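Local coordinates for protein lactate dehydrogenase (Eimeria maxima, PDB 6CT6) that probably catalyses the NADH-dependent interconversion of pyruvate and lactate, at residues T23-C28 / V36-V41; M51-N56 / I64-S69; R166-C171 / H177-M182; G157-S162 / Y243-T248. All coordinates share one frame; numbering follows the deposited sequence.

Contact 1 of 4, residues T23-C28 / V36-V41; sequences TMAFLC and VVLFDV. With NAI (1,4-dihydronicotinamide adenine dinucleotide), chain D.
A25 and V36 form the nearest backbone pair, with A25 CA and V36 CA 6.6 Å apart, where helix 23-28 lies almost antiparallel (168°) to strand 36-39 at an axis separation of 9.4 Å. V36 spreads both methyls against the helix. CG1, anti to its own nitrogen (chi1 178°), faces A25, while CG2 presses on C28 CB at 3.3 Å, tighter than ordinary carbon contact; C28 SG lies 3.6 Å from the same methyl. The branched end of L38 faces the A25 methyl, CD1 and CD2 each 4.0 Å from A25 CB. This apolar seam joins helix to strand without a polar bond across it. Beyond the strand end the chemistry changes. D40 grips the adenosine ribose with both carboxylate oxygens: NAI O3B donates to D40 OD1 at 2.8 Å and NAI O2B to D40 OD2 at 2.7 Å. Such a pincer by an acid after the second strand is characteristic of Rossmann domains that bind NAD. S17 N and V42 N also bond to the two oxygens and steady the group. F39 sets its ring edge to the adenine, F39 CE2 being 3.2 Å from NAI N1A. Strand 11-15, helix 19-31 and strand 35-39 make up a beta-alpha-beta crossover, in which L14 also touches A25. Among its neighbours, I251 of helix 244-259 meets C28, and Y244 of the second subunit meets the F26 ring.

Contact 2 of 4, residues M51-N56 / I64-S69; sequences MDLCHN and ITVYGS
C54 and V66 meet through sulfur and backbone: V66 N donates to C54 SG over 3.6 Å, with an N-H...S angle of 153°. The thiol reaches the strand because SG stands anti to the carbonyl carbon (chi1 -74°), and C54 SG also comes within 3.2 Å of V66 O and 4.3 Å of T65 CG2. One residue back along the helix, L53 CB meets the V66 CG2 methyl at 3.8 Å. L53 meets V66 with its beta carbon; the side chain also touches F26 and L38. T65 faces the other way and lays CG2 over one face of the Y67 ring, offset toward the rim. Other side chains of the helix reach the second subunit. D52 takes backbone amides of Y243, Y244 and A245 of the second subunit, and N56 bonds to T248 of that subunit. Helix 45-59 connects strand 35-39 to strand 66-69 in a beta-alpha-beta unit of the Rossmann domain. Strand 66-69 is outermost in the sheet within this chain, with T65 and Y67 bonding to V36 of the neighbouring strand, and V66 N looks to the helix. A soft, long sulfur bond therefore occupies that amide, probably more weakly than an oxygen would, beside a small apolar contact.

Contact 3 of 4, residues R166-C171 / H177-M182; sequences RMIADC and HDVQGM
V179 carries the apolar contact, laying its two methyls on two successive helix residues. CG1, anti to the valine's own nitrogen (chi1 -180°), touches I168, with V179 CG1 3.7 Å from I168 CG2 and 3.9 Å from I168 CB. The other methyl sits against A169: V179 CG2 is 3.9 Å from A169 CB and nearly as near the alpha carbon. I168 meets the strand obliquely with its gamma methyl; the end of I168 leads away from the strand, and the side chain also touches I214 and I222. The nearest backbone pair is A169 CA and V179 CA, 6.4 Å apart, bridged by the V179 side chain. V174, P176 and I200 also border this buried seam, which belongs to the C-terminal alpha/beta domain. There the chain leaves helix 157-172, turns, and enters strand 179-184, an inner strand of a four-stranded antiparallel sheet, and the helix packs against that sheet through V179 and I200. One salt bridge lies within the helix. R166 and D170, one turn apart, form it, with R166 NE 2.9 Å from D170 OD2 and an angle of 162°; the oxygen is met on its syn side, close to the guanidinium plane. The terminal nitrogens of R166 reach across the dimer, NH1 to I64 O and NH2 to T65 OG1 of the second subunit. Hydrogen bonds complete the polar side. At the turn H177 ND1 donates to D178 OD1 at 2.7 Å, in the imidazole plane but 54° out of the carboxylate plane. R165 NE bonds to V179 O, and Q180 OE1 to T199 OG1 and G202 N.

Contact 4 of 4, residues G157-S162 / Y243-T248; sequences GMLDSS and YYAPGT. With NAI (1,4-dihydronicotinamide adenine dinucleotide), chain D.
L159 stretches toward A245 and P246 with CG anti to its backbone nitrogen (chi1 169°), and chi2 of 70° then sets the two methyls. CD1 points to the alanine, L159 CD1 lying 3.5 Å from A245 CB, a tight pair, and also 3.9 Å from P246 CD. CD2 meets the proline and the cofactor: L159 CD2 is 3.8 Å from P246 CG and 3.7 Å from NAI N7N, the carboxamide nitrogen. P246 adds its own ring carbon, P246 CG lying 3.9 Å from NAI C4N, the carbon that carries the hydride. Leucine and proline together therefore form an apolar wall to the nicotinamide, and L159 also touches oxamate. Two serines bond back into the first turns of helix 157-172. S161 OG donates to G157 O at 2.7 Å from above the carbonyl plane, 42° out of it, while S161 N reaches that oxygen from the opposite face; S162 OG donates to L159 O at 2.7 Å. D160, one residue on from the leucine, bonds through OD2 to H187 ND1, and H187 also lines the oxamate pocket. This setting, a hydrophobic wall at the nicotinamide beside an Asp-His pair, is consistent with the active site of lactate and malate dehydrogenases.

In the fold
Contacts 1 and 2 form one continuous part of the nucleotide-binding domain, their centres 8 Å apart. Y67 probably pairs with V36 and L38 through the sheet, and A25 CB packs on L53 CD1 at 3.5 Å. Contact 4 sits about 17 Å from contact 1, centre to centre, and the two serve opposite ends of NADH: the adenosine in contact 1, the nicotinamide in contact 4. M24 and L27 touch G247 and T248 between them. Contacts 3 and 4 share helix 157-172, about 14 Å apart centre to centre, with S161 against G181. Contacts 2 and 3 lie about 35 Å apart, centre to centre, within a chain, yet in the dimer contact 2 meets the partner subunit's R166 of contact 3 and its Y243 to A245 and T248 of contact 4.

Contact 1 of 4, residues T23-C28 / V36-V41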
# COMPACT_ATOMS: atom_id res chain seq x y z
N THR B 23 4.44 -1.05 2.41
CA THR B 23 3.35 -1.89 1.95
C THR B 23 2.98 -2.94 2.99
O THR B 23 1.80 -3.18 3.26
CB THR B 23 3.73 -2.56 0.62
OG1 THR B 23 3.87 -1.56 -0.39
CG2 THR B 23 2.69 -3.59 0.19
N MET B 24 3.99 -3.59 3.58
CA MET B 24 3.72 -4.65 4.55
C MET B 24 3.13 -4.09 5.84
O MET B 24 2.26 -4.72 6.45
CB MET B 24 5.00 -5.44 4.82
CG MET B 24 5.51 -6.22 3.61
SD MET B 24 6.94 -7.28 3.94
CE MET B 24 8.18 -6.07 4.40
N ALA B 25 3.59 -2.92 6.27
CA ALA B 25 3.01 -2.28 7.45
C ALA B 25 1.55 -1.92 7.21
O ALA B 25 0.71 -2.09 8.10
CB ALA B 25 3.82 -1.04 7.82
N PHE B 26 1.24 -1.42 6.02
CA PHE B 26 -0.14 -1.15 5.63
C PHE B 26 -0.99 -2.42 5.76
O PHE B 26 -2.11 -2.37 6.27
CB PHE B 26 -0.14 -0.61 4.20
CG PHE B 26 -1.47 -0.07 3.73
CD1 PHE B 26 -2.31 0.63 4.59
CD2 PHE B 26 -1.84 -0.22 2.41
CE1 PHE B 26 -3.52 1.14 4.12
CE2 PHE B 26 -3.03 0.29 1.94
CZ PHE B 26 -3.87 0.97 2.80
N LEU B 27 -0.46 -3.56 5.29
CA LEU B 27 -1.21 -4.81 5.36
C LEU B 27 -1.47 -5.23 6.80
O LEU B 27 -2.55 -5.75 7.12
CB LEU B 27 -0.45 -5.90 4.61
CG LEU B 27 -0.51 -5.81 3.08
CD1 LEU B 27 0.61 -6.64 2.47
CD2 LEU B 27 -1.86 -6.28 2.57
N CYS B 28 -0.50 -5.02 7.69
CA CYS B 28 -0.69 -5.37 9.09
C CYS B 28 -1.81 -4.54 9.71
O CYS B 28 -2.66 -5.07 10.44
CB CYS B 28 0.62 -5.17 9.86
SG CYS B 28 1.90 -6.39 9.48
N VAL B 36 3.38 -3.37 14.78
CA VAL B 36 4.45 -3.29 13.80
C VAL B 36 5.46 -2.24 14.24
O VAL B 36 5.07 -1.18 14.74
CB VAL B 36 3.90 -2.93 12.40
CG1 VAL B 36 5.03 -2.79 11.38
CG2 VAL B 36 2.88 -3.96 11.94
N VAL B 37 6.74 -2.52 14.03
CA VAL B 37 7.78 -1.49 14.06
C VAL B 37 8.39 -1.39 12.68
O VAL B 37 8.88 -2.38 12.12
CB VAL B 37 8.86 -1.75 15.13
CG1 VAL B 37 9.58 -3.07 14.91
CG2 VAL B 37 9.85 -0.59 15.13
N LEU B 38 8.36 -0.18 12.12
CA LEU B 38 9.07 0.14 10.89
C LEU B 38 10.45 0.66 11.27
O LEU B 38 10.58 1.78 11.79
CB LEU B 38 8.30 1.19 10.09
CG LEU B 38 7.16 0.72 9.20
CD1 LEU B 38 6.33 1.91 8.78
CD2 LEU B 38 7.70 -0.01 7.98
N PHE B 39 11.48 -0.14 11.03
CA PHE B 39 12.85 0.24 11.35
C PHE B 39 13.59 0.63 10.08
O PHE B 39 13.45 -0.02 9.04
CB PHE B 39 13.60 -0.89 12.05
CG PHE B 39 15.08 -0.66 12.15
CD1 PHE B 39 15.60 0.16 13.14
CD2 PHE B 39 15.94 -1.23 11.23
CE1 PHE B 39 16.96 0.38 13.22
CE2 PHE B 39 17.30 -1.02 11.31
CZ PHE B 39 17.81 -0.21 12.30
N ASP B 40 14.39 1.69 10.17
CA ASP B 40 15.16 2.15 9.02
C ASP B 40 16.35 2.95 9.52
O ASP B 40 16.41 3.36 10.68
CB ASP B 40 14.30 2.98 8.07
CG ASP B 40 14.81 2.93 6.64
OD1 ASP B 40 14.18 2.22 5.83
OD2 ASP B 40 15.83 3.59 6.34
N VAL B 41 17.31 3.16 8.62
CA VAL B 41 18.49 3.97 8.93
C VAL B 41 18.31 5.43 8.52
O VAL B 41 19.09 6.28 8.96
CB VAL B 41 19.74 3.39 8.25
CG1 VAL B 41 20.06 2.01 8.81
CG2 VAL B 41 19.56 3.32 6.73
PA NAI D . 13.73 0.62 -0.89
O1A NAI D . 15.02 1.31 -1.28
O2A NAI D . 12.41 1.32 -1.13
O5B NAI D . 13.83 0.25 0.67
C5B NAI D . 15.05 -0.22 1.23
C4B NAI D . 15.22 0.43 2.59
O4B NAI D . 16.23 -0.21 3.37
C3B NAI D . 15.63 1.90 2.48
O3B NAI D . 14.61 2.72 3.06
C2B NAI D . 16.93 2.00 3.24
O2B NAI D . 17.06 3.23 3.96
C1B NAI D . 16.81 0.81 4.17
N9A NAI D . 18.07 0.36 4.80
C8A NAI D . 19.34 0.45 4.35
N7A NAI D . 20.20 -0.08 5.26
C5A NAI D . 19.47 -0.51 6.31
C6A NAI D . 19.72 -1.17 7.61
N6A NAI D . 20.98 -1.49 7.99
N1A NAI D . 18.66 -1.44 8.40
C2A NAI D . 17.40 -1.13 8.04
N3A NAI D . 17.10 -0.53 6.87
C4A NAI D . 18.08 -0.21 5.99
O3 NAI D . 13.70 -0.83 -1.62
PN NAI D . 12.40 -1.78 -1.77
O1N NAI D . 11.67 -1.39 -3.03
O2N NAI D . 11.66 -1.81 -0.45
O5D NAI D . 13.10 -3.20 -2.02
C5D NAI D . 13.90 -3.78 -0.99
C4D NAI D . 14.62 -5.03 -1.46
O4D NAI D . 13.69 -6.04 -1.88
C3D NAI D . 15.52 -4.74 -2.65
O3D NAI D . 16.77 -5.41 -2.46
C2D NAI D . 14.78 -5.33 -3.82
O2D NAI D . 15.63 -5.71 -4.90
C1D NAI D . 14.12 -6.53 -3.15
N1N NAI D . 13.02 -7.17 -3.88
C2N NAI D . 12.93 -8.49 -3.73
C3N NAI D . 11.95 -9.24 -4.33
C7N NAI D . 11.97 -10.72 -4.09
O7N NAI D . 12.66 -11.17 -3.19
N7N NAI D . 11.24 -11.52 -4.86
C4N NAI D . 10.90 -8.60 -5.20
C5N NAI D . 11.09 -7.16 -5.30
C6N NAI D . 12.13 -6.50 -4.63

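Contact 2 of 4, residues M51-N56 / I64-S69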
# COMPACT_ATOMS: atom_id res chain seq x y z
N MET B 51 3.22 7.18 11.69
CA MET B 51 2.16 8.10 12.10
C MET B 51 0.98 8.02 11.13
O MET B 51 -0.18 7.93 11.55
CB MET B 51 2.73 9.52 12.17
CG MET B 51 1.74 10.60 12.59
SD MET B 51 2.56 12.19 12.88
CE MET B 51 3.60 11.81 14.30
N ASP B 52 1.27 8.05 9.83
CA ASP B 52 0.24 7.87 8.81
C ASP B 52 -0.51 6.55 9.01
O ASP B 52 -1.74 6.50 8.87
CB ASP B 52 0.90 7.91 7.43
CG ASP B 52 -0.10 7.93 6.30
OD1 ASP B 52 -1.30 8.20 6.55
OD2 ASP B 52 0.31 7.69 5.15
N LEU B 53 0.21 5.48 9.35
CA LEU B 53 -0.42 4.17 9.47
C LEU B 53 -1.19 4.01 10.77
O LEU B 53 -2.16 3.24 10.82
CB LEU B 53 0.63 3.07 9.32
CG LEU B 53 1.12 2.92 7.87
CD1 LEU B 53 2.41 2.11 7.82
CD2 LEU B 53 0.05 2.27 6.99
N CYS B 54 -0.79 4.71 11.84
CA CYS B 54 -1.64 4.75 13.03
C CYS B 54 -2.96 5.45 12.73
O CYS B 54 -4.02 5.02 13.20
CB CYS B 54 -0.91 5.44 14.18
SG CYS B 54 0.40 4.46 14.96
N HIS B 55 -2.91 6.53 11.94
CA HIS B 55 -4.14 7.15 11.46
C HIS B 55 -4.95 6.17 10.63
O HIS B 55 -6.18 6.09 10.77
CB HIS B 55 -3.81 8.39 10.64
CG HIS B 55 -3.03 9.43 11.39
ND1 HIS B 55 -2.33 10.43 10.76
CD2 HIS B 55 -2.84 9.62 12.72
CE1 HIS B 55 -1.74 11.19 11.66
NE2 HIS B 55 -2.04 10.72 12.86
N ASN B 56 -4.29 5.40 9.75
CA ASN B 56 -5.01 4.46 8.91
C ASN B 56 -5.79 3.45 9.75
O ASN B 56 -6.96 3.16 9.46
CB ASN B 56 -4.04 3.73 7.98
CG ASN B 56 -4.74 2.79 7.03
OD1 ASN B 56 -5.32 3.22 6.03
ND2 ASN B 56 -4.71 1.49 7.33
N ILE B 64 -4.49 -1.15 15.91
CA ILE B 64 -3.14 -1.60 15.57
C ILE B 64 -2.20 -0.41 15.67
O ILE B 64 -2.50 0.69 15.18
CB ILE B 64 -3.12 -2.22 14.16
CG1 ILE B 64 -3.89 -3.54 14.12
CG2 ILE B 64 -1.68 -2.41 13.67
CD1 ILE B 64 -3.28 -4.68 14.92
N THR B 65 -1.05 -0.62 16.31
CA THR B 65 -0.05 0.42 16.46
C THR B 65 1.15 0.12 15.57
O THR B 65 1.70 -0.98 15.61
CB THR B 65 0.42 0.54 17.92
OG1 THR B 65 -0.72 0.80 18.76
CG2 THR B 65 1.42 1.68 18.08
N VAL B 66 1.53 1.10 14.75
CA VAL B 66 2.76 1.06 13.98
C VAL B 66 3.73 2.07 14.59
O VAL B 66 3.37 3.24 14.77
CB VAL B 66 2.52 1.36 12.49
CG1 VAL B 66 3.83 1.25 11.70
CG2 VAL B 66 1.49 0.41 11.91
N TYR B 67 4.93 1.60 14.93
CA TYR B 67 5.99 2.44 15.46
C TYR B 67 7.07 2.65 14.40
O TYR B 67 7.31 1.78 13.56
CB TYR B 67 6.64 1.80 16.70
CG TYR B 67 5.70 1.34 17.80
CD1 TYR B 67 5.41 2.17 18.88
CD2 TYR B 67 5.14 0.07 17.78
CE1 TYR B 67 4.57 1.75 19.90
CE2 TYR B 67 4.30 -0.36 18.79
CZ TYR B 67 4.02 0.49 19.85
OH TYR B 67 3.18 0.07 20.86
N GLY B 68 7.71 3.81 14.45
CA GLY B 68 8.91 4.08 13.66
C GLY B 68 10.13 4.15 14.56
O GLY B 68 10.06 4.68 15.67
N SER B 69 11.25 3.60 14.08
CA SER B 69 12.46 3.56 14.89
C SER B 69 13.69 3.62 14.00
O SER B 69 13.70 3.12 12.87
CB SER B 69 12.52 2.29 15.74
OG SER B 69 13.67 2.29 16.57

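Contact 3 of 4, residues R166-C171 / H177-M182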
# COMPACT_ATOMS: atom_id res chain seq x y z
N ARG B 166 -1.27 -15.88 -12.50
CA ARG B 166 -2.13 -14.83 -13.05
C ARG B 166 -2.28 -14.98 -14.55
O ARG B 166 -3.37 -14.76 -15.10
CB ARG B 166 -1.55 -13.45 -12.70
CG ARG B 166 -2.26 -12.27 -13.38
CD ARG B 166 -3.61 -11.96 -12.76
NE ARG B 166 -4.44 -11.16 -13.65
CZ ARG B 166 -5.40 -10.33 -13.24
NH1 ARG B 166 -5.65 -10.16 -11.95
NH2 ARG B 166 -6.10 -9.65 -14.14
N MET B 167 -1.20 -15.34 -15.24
CA MET B 167 -1.23 -15.40 -16.70
C MET B 167 -2.04 -16.60 -17.19
O MET B 167 -2.83 -16.48 -18.14
CB MET B 167 0.20 -15.44 -17.24
CG MET B 167 0.94 -14.12 -17.04
SD MET B 167 2.59 -14.06 -17.75
CE MET B 167 3.60 -14.20 -16.28
N ILE B 168 -1.87 -17.76 -16.56
CA ILE B 168 -2.70 -18.92 -16.86
C ILE B 168 -4.17 -18.58 -16.61
O ILE B 168 -5.05 -18.88 -17.43
CB ILE B 168 -2.25 -20.13 -16.04
CG1 ILE B 168 -0.83 -20.56 -16.43
CG2 ILE B 168 -3.24 -21.29 -16.17
CD1 ILE B 168 -0.70 -21.15 -17.83
N ALA B 169 -4.45 -17.95 -15.46
CA ALA B 169 -5.82 -17.61 -15.11
C ALA B 169 -6.46 -16.69 -16.15
O ALA B 169 -7.61 -16.90 -16.55
CB ALA B 169 -5.85 -16.95 -13.73
N ASP B 170 -5.73 -15.67 -16.60
CA ASP B 170 -6.27 -14.75 -17.60
C ASP B 170 -6.49 -15.46 -18.93
O ASP B 170 -7.44 -15.15 -19.66
CB ASP B 170 -5.35 -13.55 -17.78
CG ASP B 170 -5.34 -12.62 -16.58
OD1 ASP B 170 -6.28 -12.71 -15.75
OD2 ASP B 170 -4.41 -11.80 -16.46
N CYS B 171 -5.61 -16.40 -19.27
CA CYS B 171 -5.74 -17.11 -20.54
C CYS B 171 -6.97 -18.01 -20.54
O CYS B 171 -7.73 -18.03 -21.51
CB CYS B 171 -4.47 -17.92 -20.80
SG CYS B 171 -4.37 -18.64 -22.45
N HIS B 177 -7.54 -18.39 -7.83
CA HIS B 177 -7.76 -19.30 -6.71
C HIS B 177 -7.60 -20.75 -7.13
O HIS B 177 -7.13 -21.58 -6.35
CB HIS B 177 -9.16 -19.07 -6.12
CG HIS B 177 -9.51 -20.00 -5.01
ND1 HIS B 177 -9.96 -21.29 -5.22
CD2 HIS B 177 -9.51 -19.83 -3.67
CE1 HIS B 177 -10.20 -21.87 -4.06
NE2 HIS B 177 -9.94 -21.00 -3.10
N ASP B 178 -7.97 -21.07 -8.37
CA ASP B 178 -8.00 -22.45 -8.85
C ASP B 178 -6.88 -22.76 -9.84
O ASP B 178 -6.93 -23.79 -10.51
CB ASP B 178 -9.36 -22.75 -9.47
CG ASP B 178 -10.50 -22.46 -8.51
OD1 ASP B 178 -10.42 -22.92 -7.35
OD2 ASP B 178 -11.46 -21.77 -8.90
N VAL B 179 -5.88 -21.89 -9.94
CA VAL B 179 -4.68 -22.15 -10.73
C VAL B 179 -3.56 -22.45 -9.75
O VAL B 179 -3.13 -21.57 -9.00
CB VAL B 179 -4.32 -20.97 -11.64
CG1 VAL B 179 -3.06 -21.28 -12.45
CG2 VAL B 179 -5.47 -20.63 -12.57
N GLN B 180 -3.08 -23.69 -9.76
CA GLN B 180 -1.90 -24.07 -8.99
C GLN B 180 -0.68 -23.98 -9.90
O GLN B 180 -0.69 -24.53 -11.01
CB GLN B 180 -2.04 -25.49 -8.42
CG GLN B 180 -3.12 -25.65 -7.35
CD GLN B 180 -4.53 -25.62 -7.91
OE1 GLN B 180 -4.83 -26.28 -8.90
NE2 GLN B 180 -5.40 -24.85 -7.27
N GLY B 181 0.35 -23.29 -9.43
CA GLY B 181 1.53 -23.04 -10.23
C GLY B 181 2.75 -22.75 -9.38
O GLY B 181 2.63 -22.11 -8.33
N MET B 182 3.92 -23.21 -9.81
CA MET B 182 5.15 -23.05 -9.04
C MET B 182 6.29 -22.59 -9.92
O MET B 182 6.45 -23.06 -11.05
CB MET B 182 5.53 -24.36 -8.35
CG MET B 182 4.56 -24.80 -7.27
SD MET B 182 5.10 -26.29 -6.43
CE MET B 182 4.77 -27.51 -7.70

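Contact 4 of 4, residues G157-S162 / Y243-T248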
# COMPACT_ATOMS: atom_id res chain seq x y z
N GLY B 157 9.52 -17.26 -4.32
CA GLY B 157 8.71 -18.18 -5.10
C GLY B 157 7.23 -17.83 -5.10
O GLY B 157 6.55 -17.98 -6.11
N MET B 158 6.72 -17.35 -3.96
CA MET B 158 5.32 -16.95 -3.90
C MET B 158 5.02 -15.85 -4.91
O MET B 158 3.98 -15.88 -5.58
CB MET B 158 4.96 -16.50 -2.49
CG MET B 158 3.50 -16.07 -2.32
SD MET B 158 2.35 -17.40 -2.70
CE MET B 158 0.79 -16.67 -2.19
N LEU B 159 5.92 -14.88 -5.04
CA LEU B 159 5.74 -13.81 -6.01
C LEU B 159 5.88 -14.33 -7.44
O LEU B 159 5.03 -14.05 -8.29
CB LEU B 159 6.76 -12.70 -5.76
CG LEU B 159 6.88 -11.61 -6.83
CD1 LEU B 159 5.64 -10.74 -6.87
CD2 LEU B 159 8.12 -10.79 -6.61
N ASP B 160 6.96 -15.05 -7.72
CA ASP B 160 7.15 -15.60 -9.06
C ASP B 160 6.00 -16.53 -9.43
O ASP B 160 5.49 -16.47 -10.56
CB ASP B 160 8.49 -16.34 -9.13
CG ASP B 160 9.68 -15.41 -8.99
OD1 ASP B 160 9.63 -14.29 -9.54
OD2 ASP B 160 10.67 -15.79 -8.32
N SER B 161 5.57 -17.38 -8.49
CA SER B 161 4.45 -18.27 -8.75
C SER B 161 3.16 -17.50 -9.00
O SER B 161 2.35 -17.90 -9.85
CB SER B 161 4.27 -19.23 -7.58
OG SER B 161 5.41 -20.06 -7.41
N SER B 162 2.95 -16.39 -8.28
CA SER B 162 1.72 -15.63 -8.46
C SER B 162 1.64 -15.03 -9.86
O SER B 162 0.55 -14.86 -10.40
CB SER B 162 1.63 -14.51 -7.42
OG SER B 162 2.48 -13.42 -7.75
N TYR B 243 6.51 -3.62 -5.64
CA TYR B 243 6.38 -3.66 -4.19
C TYR B 243 5.03 -4.11 -3.65
O TYR B 243 4.98 -4.54 -2.49
CB TYR B 243 6.73 -2.30 -3.57
CG TYR B 243 6.10 -1.07 -4.21
CD1 TYR B 243 4.97 -0.47 -3.67
CD2 TYR B 243 6.68 -0.48 -5.33
CE1 TYR B 243 4.41 0.66 -4.24
CE2 TYR B 243 6.13 0.66 -5.90
CZ TYR B 243 5.00 1.22 -5.35
OH TYR B 243 4.46 2.35 -5.92
N TYR B 244 3.94 -4.09 -4.42
CA TYR B 244 2.66 -4.55 -3.87
C TYR B 244 2.64 -6.07 -3.73
O TYR B 244 2.50 -6.60 -2.62
CB TYR B 244 1.51 -4.05 -4.73
CG TYR B 244 1.27 -2.57 -4.57
CD1 TYR B 244 0.82 -2.05 -3.36
CD2 TYR B 244 1.52 -1.68 -5.61
CE1 TYR B 244 0.61 -0.70 -3.20
CE2 TYR B 244 1.32 -0.33 -5.45
CZ TYR B 244 0.86 0.16 -4.25
OH TYR B 244 0.66 1.51 -4.08
N ALA B 245 2.77 -6.78 -4.85
CA ALA B 245 2.76 -8.24 -4.77
C ALA B 245 3.90 -8.79 -3.92
O ALA B 245 3.67 -9.77 -3.19
CB ALA B 245 2.79 -8.84 -6.18
N PRO B 246 5.12 -8.24 -3.95
CA PRO B 246 6.16 -8.74 -3.03
C PRO B 246 5.80 -8.58 -1.56
O PRO B 246 6.06 -9.49 -0.77
CB PRO B 246 7.39 -7.90 -3.41
CG PRO B 246 7.17 -7.52 -4.83
CD PRO B 246 5.68 -7.37 -5.00
N GLY B 247 5.23 -7.44 -1.17
CA GLY B 247 4.89 -7.23 0.23
C GLY B 247 3.79 -8.16 0.71
O GLY B 247 3.87 -8.71 1.81
N THR B 248 2.77 -8.36 -0.12
CA THR B 248 1.67 -9.25 0.26
C THR B 248 2.15 -10.70 0.35
O THR B 248 1.76 -11.43 1.26
CB THR B 248 0.54 -9.11 -0.75
OG1 THR B 248 0.17 -7.73 -0.88
CG2 THR B 248 -0.69 -9.91 -0.33
PA NAI D . 13.73 0.62 -0.89
O1A NAI D . 15.02 1.31 -1.28
O2A NAI D . 12.41 1.32 -1.13
O5B NAI D . 13.83 0.25 0.67
C5B NAI D . 15.05 -0.22 1.23
C4B NAI D . 15.22 0.43 2.59
O4B NAI D . 16.23 -0.21 3.37
C3B NAI D . 15.63 1.90 2.48
O3B NAI D . 14.61 2.72 3.06
C2B NAI D . 16.93 2.00 3.24
O2B NAI D . 17.06 3.23 3.96
C1B NAI D . 16.81 0.81 4.17
N9A NAI D . 18.07 0.36 4.80
C8A NAI D . 19.34 0.45 4.35
N7A NAI D . 20.20 -0.08 5.26
C5A NAI D . 19.47 -0.51 6.31
C6A NAI D . 19.72 -1.17 7.61
N6A NAI D . 20.98 -1.49 7.99
N1A NAI D . 18.66 -1.44 8.40
C2A NAI D . 17.40 -1.13 8.04
N3A NAI D . 17.10 -0.53 6.87
C4A NAI D . 18.08 -0.21 5.99
O3 NAI D . 13.70 -0.83 -1.62
PN NAI D . 12.40 -1.78 -1.77
O1N NAI D . 11.67 -1.39 -3.03
O2N NAI D . 11.66 -1.81 -0.45
O5D NAI D . 13.10 -3.20 -2.02
C5D NAI D . 13.90 -3.78 -0.99
C4D NAI D . 14.62 -5.03 -1.46
O4D NAI D . 13.69 -6.04 -1.88
C3D NAI D . 15.52 -4.74 -2.65
O3D NAI D . 16.77 -5.41 -2.46
C2D NAI D . 14.78 -5.33 -3.82
O2D NAI D . 15.63 -5.71 -4.90
C1D NAI D . 14.12 -6.53 -3.15
N1N NAI D . 13.02 -7.17 -3.88
C2N NAI D . 12.93 -8.49 -3.73
C3N NAI D . 11.95 -9.24 -4.33
C7N NAI D . 11.97 -10.72 -4.09
O7N NAI D . 12.66 -11.17 -3.19
N7N NAI D . 11.24 -11.52 -4.86
C4N NAI D . 10.90 -8.60 -5.20
C5N NAI D . 11.09 -7.16 -5.30
C6N NAI D . 12.13 -6.50 -4.63